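Side-chain contacts in tryptophan decarboxylase 1 (Oryza sativa subsp. japonica, PDB 6KHO), which catalyses the pyridoxal phosphate-dependent decarboxylation of L-tryptophan to tryptamine, and of 5-hydroxy-L-tryptophan to serotonin, and forms a homodimer: residues F486-S491 with H496-A501; H329-T334 with S407-A412; S47-P52 with T468-V473. All coordinates share one frame; numbering follows the deposited sequence.

Contact 1 (F486-S491 with H496-A501)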
loop_
_atom_site.group_PDB
_atom_site.type_symbol
_atom_site.label_atom_id
_atom_site.label_comp_id
_atom_site.label_asym_id
_atom_site.label_seq_id
_atom_site.Cartn_x
_atom_site.Cartn_y
_atom_site.Cartn_z
ATOM N N PHE A 486 -12.663 16.985 -19.129
ATOM C CA PHE A 486 -13.409 17.659 -18.066
ATOM C C PHE A 486 -14.040 16.575 -17.188
ATOM O O PHE A 486 -15.098 16.030 -17.525
ATOM C CB PHE A 486 -14.468 18.605 -18.638
ATOM C CG PHE A 486 -14.963 19.628 -17.649
ATOM C CD1 PHE A 486 -14.220 20.769 -17.376
ATOM C CD2 PHE A 486 -16.170 19.443 -16.987
ATOM C CE1 PHE A 486 -14.674 21.711 -16.469
ATOM C CE2 PHE A 486 -16.632 20.378 -16.070
ATOM C CZ PHE A 486 -15.885 21.515 -15.809
ATOM N N ALA A 487 -13.387 16.261 -16.066
ATOM C CA ALA A 487 -13.795 15.168 -15.188
ATOM C C ALA A 487 -14.531 15.754 -13.988
ATOM O O ALA A 487 -13.911 16.347 -13.097
ATOM C CB ALA A 487 -12.581 14.347 -14.757
ATOM N N VAL A 488 -15.846 15.581 -13.978
ATOM C CA VAL A 488 -16.734 16.143 -12.967
ATOM C C VAL A 488 -16.732 15.241 -11.738
ATOM O O VAL A 488 -16.612 14.017 -11.858
ATOM C CB VAL A 488 -18.153 16.286 -13.557
ATOM C CG1 VAL A 488 -19.203 16.400 -12.467
ATOM C CG2 VAL A 488 -18.230 17.476 -14.523
ATOM N N GLY A 489 -16.845 15.841 -10.545
ATOM C CA GLY A 489 -17.178 15.062 -9.366
ATOM C C GLY A 489 -16.374 15.290 -8.099
ATOM O O GLY A 489 -16.617 14.612 -7.092
ATOM N N SER A 490 -15.405 16.203 -8.122
ATOM C CA SER A 490 -14.756 16.615 -6.880
ATOM C C SER A 490 -15.809 16.839 -5.796
ATOM O O SER A 490 -16.856 17.436 -6.051
ATOM C CB SER A 490 -13.942 17.887 -7.113
ATOM O OG SER A 490 -13.317 18.306 -5.916
ATOM N N SER A 491 -15.558 16.297 -4.596
ATOM C CA SER A 491 -16.636 16.177 -3.615
ATOM C C SER A 491 -17.232 17.538 -3.229
ATOM O O SER A 491 -18.439 17.642 -2.972
ATOM C CB SER A 491 -16.135 15.436 -2.375
ATOM O OG SER A 491 -15.878 14.073 -2.704
ATOM N N HIS A 496 -23.062 24.907 -9.835
ATOM C CA HIS A 496 -22.681 26.252 -10.249
ATOM C C HIS A 496 -21.185 26.342 -10.536
ATOM O O HIS A 496 -20.763 27.170 -11.352
ATOM C CB HIS A 496 -23.126 27.282 -9.204
ATOM C CG HIS A 496 -22.406 27.186 -7.893
ATOM N ND1 HIS A 496 -21.171 27.758 -7.678
ATOM C CD2 HIS A 496 -22.762 26.611 -6.720
ATOM C CE1 HIS A 496 -20.789 27.531 -6.433
ATOM N NE2 HIS A 496 -21.736 26.834 -5.831
ATOM N N HIS A 497 -20.377 25.469 -9.927
ATOM C CA HIS A 497 -18.955 25.430 -10.260
ATOM C C HIS A 497 -18.739 24.982 -11.704
ATOM O O HIS A 497 -17.852 25.499 -12.395
ATOM C CB HIS A 497 -18.200 24.496 -9.306
ATOM C CG HIS A 497 -18.177 24.957 -7.877
ATOM N ND1 HIS A 497 -18.927 24.354 -6.891
ATOM C CD2 HIS A 497 -17.475 25.943 -7.266
ATOM C CE1 HIS A 497 -18.702 24.957 -5.736
ATOM N NE2 HIS A 497 -17.824 25.924 -5.935
ATOM N N VAL A 498 -19.520 24.001 -12.168
ATOM C CA VAL A 498 -19.358 23.504 -13.532
ATOM C C VAL A 498 -19.811 24.559 -14.537
ATOM O O VAL A 498 -19.152 24.788 -15.556
ATOM C CB VAL A 498 -20.123 22.178 -13.721
ATOM C CG1 VAL A 498 -20.042 21.725 -15.167
ATOM C CG2 VAL A 498 -19.578 21.090 -12.787
ATOM N N ARG A 499 -20.937 25.220 -14.262
ATOM C CA ARG A 499 -21.422 26.267 -15.161
ATOM C C ARG A 499 -20.445 27.433 -15.232
ATOM O O ARG A 499 -20.158 27.937 -16.322
ATOM C CB ARG A 499 -22.800 26.741 -14.716
ATOM C CG ARG A 499 -23.895 25.710 -14.925
ATOM C CD ARG A 499 -25.255 26.295 -14.606
ATOM N NE ARG A 499 -26.333 25.327 -14.781
ATOM C CZ ARG A 499 -26.886 25.026 -15.954
ATOM N NH1 ARG A 499 -26.461 25.616 -17.062
ATOM N NH2 ARG A 499 -27.869 24.138 -16.019
ATOM N N SER A 500 -19.917 27.874 -14.083
ATOM C CA SER A 500 -18.913 28.936 -14.090
ATOM C C SER A 500 -17.646 28.511 -14.829
ATOM O O SER A 500 -16.979 29.343 -15.461
ATOM C CB SER A 500 -18.565 29.353 -12.657
ATOM O OG SER A 500 -19.699 29.872 -11.986
ATOM N N ALA A 501 -17.290 27.227 -14.743
ATOM C CA ALA A 501 -16.168 26.718 -15.525
ATOM C C ALA A 501 -16.433 26.855 -17.023
ATOM O O ALA A 501 -15.526 27.192 -17.790
ATOM C CB ALA A 501 -15.892 25.258 -15.159
#

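Contact 2 (H329-T334 with S407-A412). With CA (calcium ion), chain F; PLP (pyridoxal-5'-phosphate), chain C.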
loop_
_atom_site.group_PDB
_atom_site.type_symbol
_atom_site.label_atom_id
_atom_site.label_comp_id
_atom_site.label_asym_id
_atom_site.label_seq_id
_atom_site.Cartn_x
_atom_site.Cartn_y
_atom_site.Cartn_z
ATOM N N HIS A 329 -11.723 4.491 -3.893
ATOM C CA HIS A 329 -11.036 5.767 -3.710
ATOM C C HIS A 329 -11.055 6.637 -4.959
ATOM O O HIS A 329 -10.504 7.742 -4.933
ATOM C CB HIS A 329 -9.598 5.566 -3.186
ATOM C CG HIS A 329 -8.615 5.041 -4.193
ATOM N ND1 HIS A 329 -7.751 4.007 -3.899
ATOM C CD2 HIS A 329 -8.293 5.451 -5.445
ATOM C CE1 HIS A 329 -6.965 3.780 -4.938
ATOM N NE2 HIS A 329 -7.275 4.642 -5.890
ATOM N N LYS A 330 -11.690 6.186 -6.037
ATOM C CA LYS A 330 -11.996 7.090 -7.137
ATOM C C LYS A 330 -13.361 7.713 -6.895
ATOM O O LYS A 330 -13.449 8.835 -6.395
ATOM C CB LYS A 330 -11.971 6.357 -8.482
ATOM C CG LYS A 330 -10.607 5.839 -8.839
ATOM C CD LYS A 330 -9.934 6.708 -9.851
ATOM C CE LYS A 330 -9.101 5.854 -10.775
ATOM N NZ LYS A 330 -7.775 6.456 -10.984
ATOM N N TRP A 331 -14.427 6.964 -7.177
ATOM C CA TRP A 331 -15.772 7.525 -7.268
ATOM C C TRP A 331 -16.724 6.991 -6.194
ATOM O O TRP A 331 -17.943 7.017 -6.388
ATOM C CB TRP A 331 -16.327 7.239 -8.672
ATOM C CG TRP A 331 -17.401 8.173 -9.166
ATOM C CD1 TRP A 331 -17.878 9.305 -8.551
ATOM C CD2 TRP A 331 -18.137 8.043 -10.389
ATOM N NE1 TRP A 331 -18.865 9.885 -9.328
ATOM C CE2 TRP A 331 -19.044 9.123 -10.454
ATOM C CE3 TRP A 331 -18.112 7.112 -11.444
ATOM C CZ2 TRP A 331 -19.917 9.298 -11.532
ATOM C CZ3 TRP A 331 -18.976 7.284 -12.503
ATOM C CH2 TRP A 331 -19.866 8.368 -12.543
ATOM N N LEU A 332 -16.224 6.510 -5.058
ATOM C CA LEU A 332 -17.156 6.033 -4.032
ATOM C C LEU A 332 -16.838 6.624 -2.655
ATOM O O LEU A 332 -16.985 5.961 -1.620
ATOM C CB LEU A 332 -17.185 4.505 -3.989
ATOM C CG LEU A 332 -18.509 3.898 -3.515
ATOM C CD1 LEU A 332 -19.615 4.199 -4.521
ATOM C CD2 LEU A 332 -18.380 2.393 -3.268
ATOM N N MET A 333 -16.392 7.885 -2.630
ATOM C CA MET A 333 -16.318 8.710 -1.410
ATOM C C MET A 333 -15.469 8.092 -0.305
ATOM O O MET A 333 -15.708 8.342 0.879
ATOM C CB MET A 333 -17.716 9.011 -0.868
ATOM C CG MET A 333 -18.445 10.077 -1.678
ATOM S SD MET A 333 -20.148 10.276 -1.146
ATOM C CE MET A 333 -20.845 8.794 -1.787
ATOM N N THR A 334 -14.471 7.298 -0.672
ATOM C CA THR A 334 -13.571 6.657 0.280
ATOM C C THR A 334 -12.158 7.151 0.000
ATOM O O THR A 334 -11.640 6.941 -1.098
ATOM C CB THR A 334 -13.645 5.133 0.141
ATOM O OG1 THR A 334 -14.999 4.680 0.335
ATOM C CG2 THR A 334 -12.751 4.464 1.153
ATOM N N SER A 407 -26.002 12.321 -9.451
ATOM C CA SER A 407 -25.863 13.771 -9.476
ATOM C C SER A 407 -24.562 14.193 -10.148
ATOM O O SER A 407 -24.525 15.236 -10.813
ATOM C CB SER A 407 -25.969 14.342 -8.058
ATOM O OG SER A 407 -24.973 13.801 -7.208
ATOM N N ASP A 408 -23.495 13.391 -10.020
ATOM C CA ASP A 408 -22.266 13.691 -10.756
ATOM C C ASP A 408 -22.479 13.537 -12.252
ATOM O O ASP A 408 -21.966 14.336 -13.048
ATOM C CB ASP A 408 -21.126 12.771 -10.314
ATOM C CG ASP A 408 -20.528 13.182 -8.992
ATOM O OD1 ASP A 408 -20.884 14.270 -8.509
ATOM O OD2 ASP A 408 -19.696 12.427 -8.450
ATOM N N VAL A 409 -23.191 12.485 -12.650
ATOM C CA VAL A 409 -23.449 12.252 -14.065
ATOM C C VAL A 409 -24.324 13.365 -14.627
ATOM O O VAL A 409 -24.102 13.847 -15.746
ATOM C CB VAL A 409 -24.082 10.860 -14.259
ATOM C CG1 VAL A 409 -24.735 10.748 -15.622
ATOM C CG2 VAL A 409 -23.021 9.767 -14.064
ATOM N N ALA A 410 -25.305 13.817 -13.843
ATOM C CA ALA A 410 -26.205 14.865 -14.310
ATOM C C ALA A 410 -25.477 16.198 -14.462
ATOM O O ALA A 410 -25.738 16.940 -15.414
ATOM C CB ALA A 410 -27.397 14.988 -13.361
ATOM N N MET A 411 -24.551 16.516 -13.547
ATOM C CA MET A 411 -23.689 17.683 -13.747
ATOM C C MET A 411 -22.858 17.541 -15.015
ATOM O O MET A 411 -22.711 18.502 -15.779
ATOM C CB MET A 411 -22.765 17.902 -12.543
ATOM C CG MET A 411 -23.458 18.363 -11.258
ATOM S SD MET A 411 -22.313 19.162 -10.093
ATOM C CE MET A 411 -21.205 17.813 -9.682
ATOM N N ALA A 412 -22.287 16.354 -15.251
ATOM C CA ALA A 412 -21.530 16.129 -16.483
ATOM C C ALA A 412 -22.411 16.305 -17.717
ATOM O O ALA A 412 -21.949 16.810 -18.747
ATOM C CB ALA A 412 -20.902 14.734 -16.478
HETATM CA CA CA F . -20.821 15.259 -6.368
HETATM N N1 PLP C . -7.000 1.934 -14.251
HETATM C C2 PLP C . -8.019 2.842 -14.456
HETATM C C2A PLP C . -9.097 2.594 -15.466
HETATM C C3 PLP C . -8.053 4.015 -13.720
HETATM O O3 PLP C . -9.067 4.912 -13.924
HETATM C C4 PLP C . -7.074 4.273 -12.767
HETATM C C4A PLP C . -7.307 5.327 -11.723
HETATM C C5 PLP C . -6.048 3.362 -12.562
HETATM C C6 PLP C . -6.013 2.189 -13.313
HETATM C C5A PLP C . -4.998 3.702 -11.526
HETATM O O4P PLP C . -4.176 2.614 -11.175
HETATM P P PLP C . -3.420 2.568 -9.737
HETATM O O1P PLP C . -2.702 3.864 -9.474
HETATM O O2P PLP C . -2.466 1.400 -9.784
HETATM O O3P PLP C . -4.406 2.375 -8.599
HETATM O O HOH W 1 -22.955 15.832 -6.518
HETATM O O HOH W 2 -21.895 13.232 -5.775
HETATM O O HOH W 3 -18.915 13.728 -6.272
HETATM O O HOH W 4 -19.221 16.934 -6.768
HETATM O O HOH W 5 -20.575 15.519 -3.939
#

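Contact 3 (S47-P52 with T468-V473)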
loop_
_atom_site.group_PDB
_atom_site.type_symbol
_atom_site.label_atom_id
_atom_site.label_comp_id
_atom_site.label_asym_id
_atom_site.label_seq_id
_atom_site.Cartn_x
_atom_site.Cartn_y
_atom_site.Cartn_z
ATOM N N SER A 47 -11.845 27.171 2.837
ATOM C CA SER A 47 -11.018 28.121 2.114
ATOM C C SER A 47 -10.404 27.582 0.821
ATOM O O SER A 47 -9.805 28.370 0.083
ATOM C CB SER A 47 -9.905 28.640 3.033
ATOM O OG SER A 47 -8.943 27.635 3.313
ATOM N N VAL A 48 -10.549 26.284 0.504
ATOM C CA VAL A 48 -9.779 25.722 -0.613
ATOM C C VAL A 48 -10.195 26.344 -1.947
ATOM O O VAL A 48 -9.348 26.598 -2.816
ATOM C CB VAL A 48 -9.887 24.182 -0.656
ATOM C CG1 VAL A 48 -11.318 23.712 -0.913
ATOM C CG2 VAL A 48 -8.944 23.620 -1.728
ATOM N N GLU A 49 -11.492 26.614 -2.129
ATOM C CA GLU A 49 -11.964 27.135 -3.409
ATOM C C GLU A 49 -11.327 28.480 -3.741
ATOM O O GLU A 49 -11.153 28.817 -4.919
ATOM C CB GLU A 49 -13.492 27.255 -3.393
ATOM C CG GLU A 49 -14.088 27.792 -4.698
ATOM C CD GLU A 49 -15.607 27.908 -4.667
ATOM O OE1 GLU A 49 -16.251 27.342 -3.754
ATOM O OE2 GLU A 49 -16.165 28.574 -5.562
ATOM N N SER A 50 -10.970 29.249 -2.719
ATOM C CA SER A 50 -10.369 30.565 -2.874
ATOM C C SER A 50 -8.885 30.496 -3.197
ATOM O O SER A 50 -8.296 31.521 -3.552
ATOM C CB SER A 50 -10.571 31.377 -1.587
ATOM O OG SER A 50 -9.652 30.960 -0.582
ATOM N N MET A 51 -8.267 29.327 -3.063
ATOM C CA MET A 51 -6.875 29.142 -3.427
ATOM C C MET A 51 -6.763 28.805 -4.913
ATOM O O MET A 51 -7.711 28.291 -5.515
ATOM C CB MET A 51 -6.258 28.017 -2.600
ATOM C CG MET A 51 -6.477 28.139 -1.091
ATOM S SD MET A 51 -5.739 26.727 -0.230
ATOM C CE MET A 51 -6.007 27.168 1.491
ATOM N N PRO A 52 -5.626 29.098 -5.538
ATOM C CA PRO A 52 -5.407 28.606 -6.903
ATOM C C PRO A 52 -5.287 27.086 -6.880
ATOM O O PRO A 52 -4.583 26.524 -6.041
ATOM C CB PRO A 52 -4.096 29.282 -7.321
ATOM C CG PRO A 52 -3.400 29.589 -6.012
ATOM C CD PRO A 52 -4.494 29.899 -5.035
ATOM N N THR A 468 -5.217 30.792 -14.457
ATOM C CA THR A 468 -6.283 31.509 -13.764
ATOM C C THR A 468 -6.361 31.140 -12.280
ATOM O O THR A 468 -6.675 31.988 -11.434
ATOM C CB THR A 468 -7.602 31.203 -14.475
ATOM O OG1 THR A 468 -7.715 32.037 -15.636
ATOM C CG2 THR A 468 -8.770 31.441 -13.601
ATOM N N GLY A 469 -6.082 29.886 -11.941
ATOM C CA GLY A 469 -6.314 29.415 -10.598
ATOM C C GLY A 469 -7.747 29.036 -10.300
ATOM O O GLY A 469 -8.023 28.547 -9.197
ATOM N N LYS A 470 -8.670 29.256 -11.234
ATOM C CA LYS A 470 -10.060 28.858 -11.069
ATOM C C LYS A 470 -10.386 27.578 -11.833
ATOM O O LYS A 470 -11.564 27.247 -12.010
ATOM C CB LYS A 470 -10.989 29.995 -11.502
ATOM C CG LYS A 470 -10.777 31.301 -10.710
ATOM C CD LYS A 470 -11.899 31.547 -9.701
ATOM C CE LYS A 470 -11.665 30.789 -8.401
ATOM N NZ LYS A 470 -12.680 31.121 -7.346
ATOM N N ALA A 471 -9.366 26.859 -12.286
ATOM C CA ALA A 471 -9.541 25.580 -12.956
ATOM C C ALA A 471 -8.232 24.815 -12.894
ATOM O O ALA A 471 -7.158 25.405 -12.755
ATOM C CB ALA A 471 -9.977 25.752 -14.415
ATOM N N TYR A 472 -8.342 23.491 -12.959
ATOM C CA TYR A 472 -7.228 22.630 -13.330
ATOM C C TYR A 472 -7.769 21.667 -14.372
ATOM O O TYR A 472 -8.615 20.822 -14.061
ATOM C CB TYR A 472 -6.655 21.876 -12.142
ATOM C CG TYR A 472 -5.494 20.971 -12.484
ATOM C CD1 TYR A 472 -4.769 21.130 -13.670
ATOM C CD2 TYR A 472 -5.126 19.941 -11.627
ATOM C CE1 TYR A 472 -3.704 20.292 -13.978
ATOM C CE2 TYR A 472 -4.069 19.107 -11.922
ATOM C CZ TYR A 472 -3.362 19.283 -13.097
ATOM O OH TYR A 472 -2.309 18.450 -13.377
ATOM N N VAL A 473 -7.302 21.824 -15.604
ATOM C CA VAL A 473 -7.710 21.005 -16.733
ATOM C C VAL A 473 -6.458 20.341 -17.282
ATOM O O VAL A 473 -5.401 20.976 -17.375
ATOM C CB VAL A 473 -8.412 21.854 -17.813
ATOM C CG1 VAL A 473 -8.729 21.025 -19.038
ATOM C CG2 VAL A 473 -9.674 22.464 -17.248
HETATM O O HOH W 6 -10.039 27.785 -7.443
HETATM O O HOH W 7 -14.674 29.362 -7.725
#

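Contact 1 (F486-S491 with H496-A501)
The phenyl ring of F486 touches helix 495-513 through CE2 and CZ at its outer end. The methyl of A501 sits at the ring edge, close to the ring plane, with CB 3.8 Å from CZ of F486. V498 comes in obliquely, its CG1 3.8 Å from CE2 of F486. Two further aromatic residues, F101 and F415, the latter on helix 386-420, both stack with the same ring. The helix carries a flat pair of its own: the imidazoles of H496 and H497 overlap only near their rims, and H497 is held by hydrogen bonds of ND1 to N of E494 and of NE2 to OE1 of E49.

F486 reaches across because its CG lies anti to the backbone N (chi1 -162°), which carries the ring off the strand and out to the helix. The branched side chain of V498 offers two methyls, one for each partner: CG1 meets the phenyl while CG2 turns to CG2 of V488, a looser approach of 4.2 Å. A501 lies one helical turn further on, and its short methyl lets the helix come up to the ring edge. No hydrogen bond joins the segments, and all four touching residues are buried and apolar. Beyond V488, G489, in the loop that leads on to the helix, has a positive phi of 134°, a conformation that calls for glycine.

V488 also touches M411 of helix 386-420, so the valine is shared between two helices. This is a beta-turn-alpha unit at the end of the small C-terminal domain of a fold type I PLP enzyme, in which the end of the last strand of the four-stranded antiparallel sheet and the first residue of the following loop, F486 and V488, pack on the final helix.

Contact 2 (H329-T334 with S407-A412)
W331 and D408 meet edge to edge, and this is the tight part of the contact. The indole NE1 donates at 2.8 Å and 159° to OD2 of D408, which accepts through its anti lone pair. OD2 lies 8° out of the indole plane, and ring and carboxylate are only 6° from coplanar; the bond helps to fix the rotation of the carboxylate against the ring. At the far end of the same edge, CH2 of W331 packs on CG2 of V409 at 3.8 Å. A tryptophan suits this place because one edge offers both an N-H and a broad hydrocarbon rim. Y301 stacks on the indole, and NE2 of H404 hydrogen-bonds the carbonyl O of W331.

In this fold type I decarboxylase the tryptophan directly follows the cofactor lysine: NZ of K330 lies 1.4 Å from C4A of PLP, the covalent link expected of an internal aldimine. The contact thus ties the lysine segment to the long helix 386-420.

The other side of D408 is wet. OD1 binds a calcium ion at 2.4 Å, and five waters complete its six ligands. One of them also donates to OD2, 2.7 Å away, so this oxygen serves the indole and the hydration shell together. S407 is a second-shell residue, its OG accepting from another calcium-bound water at 2.9 Å.

Contact 3 (S47-P52 with T468-V473)
P52 and G469 bring the two backbones within 3.9 Å, CA to CA. G469 is the positive-phi glycine (81°) that terminates helix 451-468 in the C-terminal domain of this fold type I enzyme, packed against the segment that follows the N-terminal helix 27-47. Such a phi favours glycine; the lack of a side chain also lets proline come close, with CB of P52 4.0 Å from CA of G469. The carbonyl O of G469 receives a CA-H...O contact from CA of P52 at 3.5 Å, and G469 is joined to V53 by a backbone hydrogen bond. A water 2.9 Å from O of E49 and 2.8 Å from O of G469 probably bridges the backbones, though acceptors in reach outnumber its protons.

The side chains lie at the surface. K470 starts out away from the other segment, but bends at chi2 (-106°) and chi3 bring its ammonium beside E49, a reach that suits flexible lysine. E49 is extended (chi1 -180°), its OE1 taken by H497. The opposite charges do not touch: OE2 of E49 and NZ of K470 are 4.7 Å apart. One water bridges them, donating to OE2 of E49 at 2.7 Å and accepting from NZ of K470 at 2.7 Å.

From the N terminus, residues 47-52 leave the first helix and meet 468-473, tying the N-terminal segment to the C-terminal domain, so contact 3 closes by far the longest loop, some 415 residues. Contact 2 opens and closes within that span, with 72 residues between its segments, joining the lysine segment of the cofactor domain to helix 386-420. Contact 1 follows both and closes a short turn between the last strand and last helix; no two contacts cross. In space contact 1 is the middle piece: V488 CG1 packs on D408 O of contact 2 at 3.5 Å, while H497 links it to contact 3. Contacts 2 and 3 themselves stay about 12 Å apart at their nearest atoms.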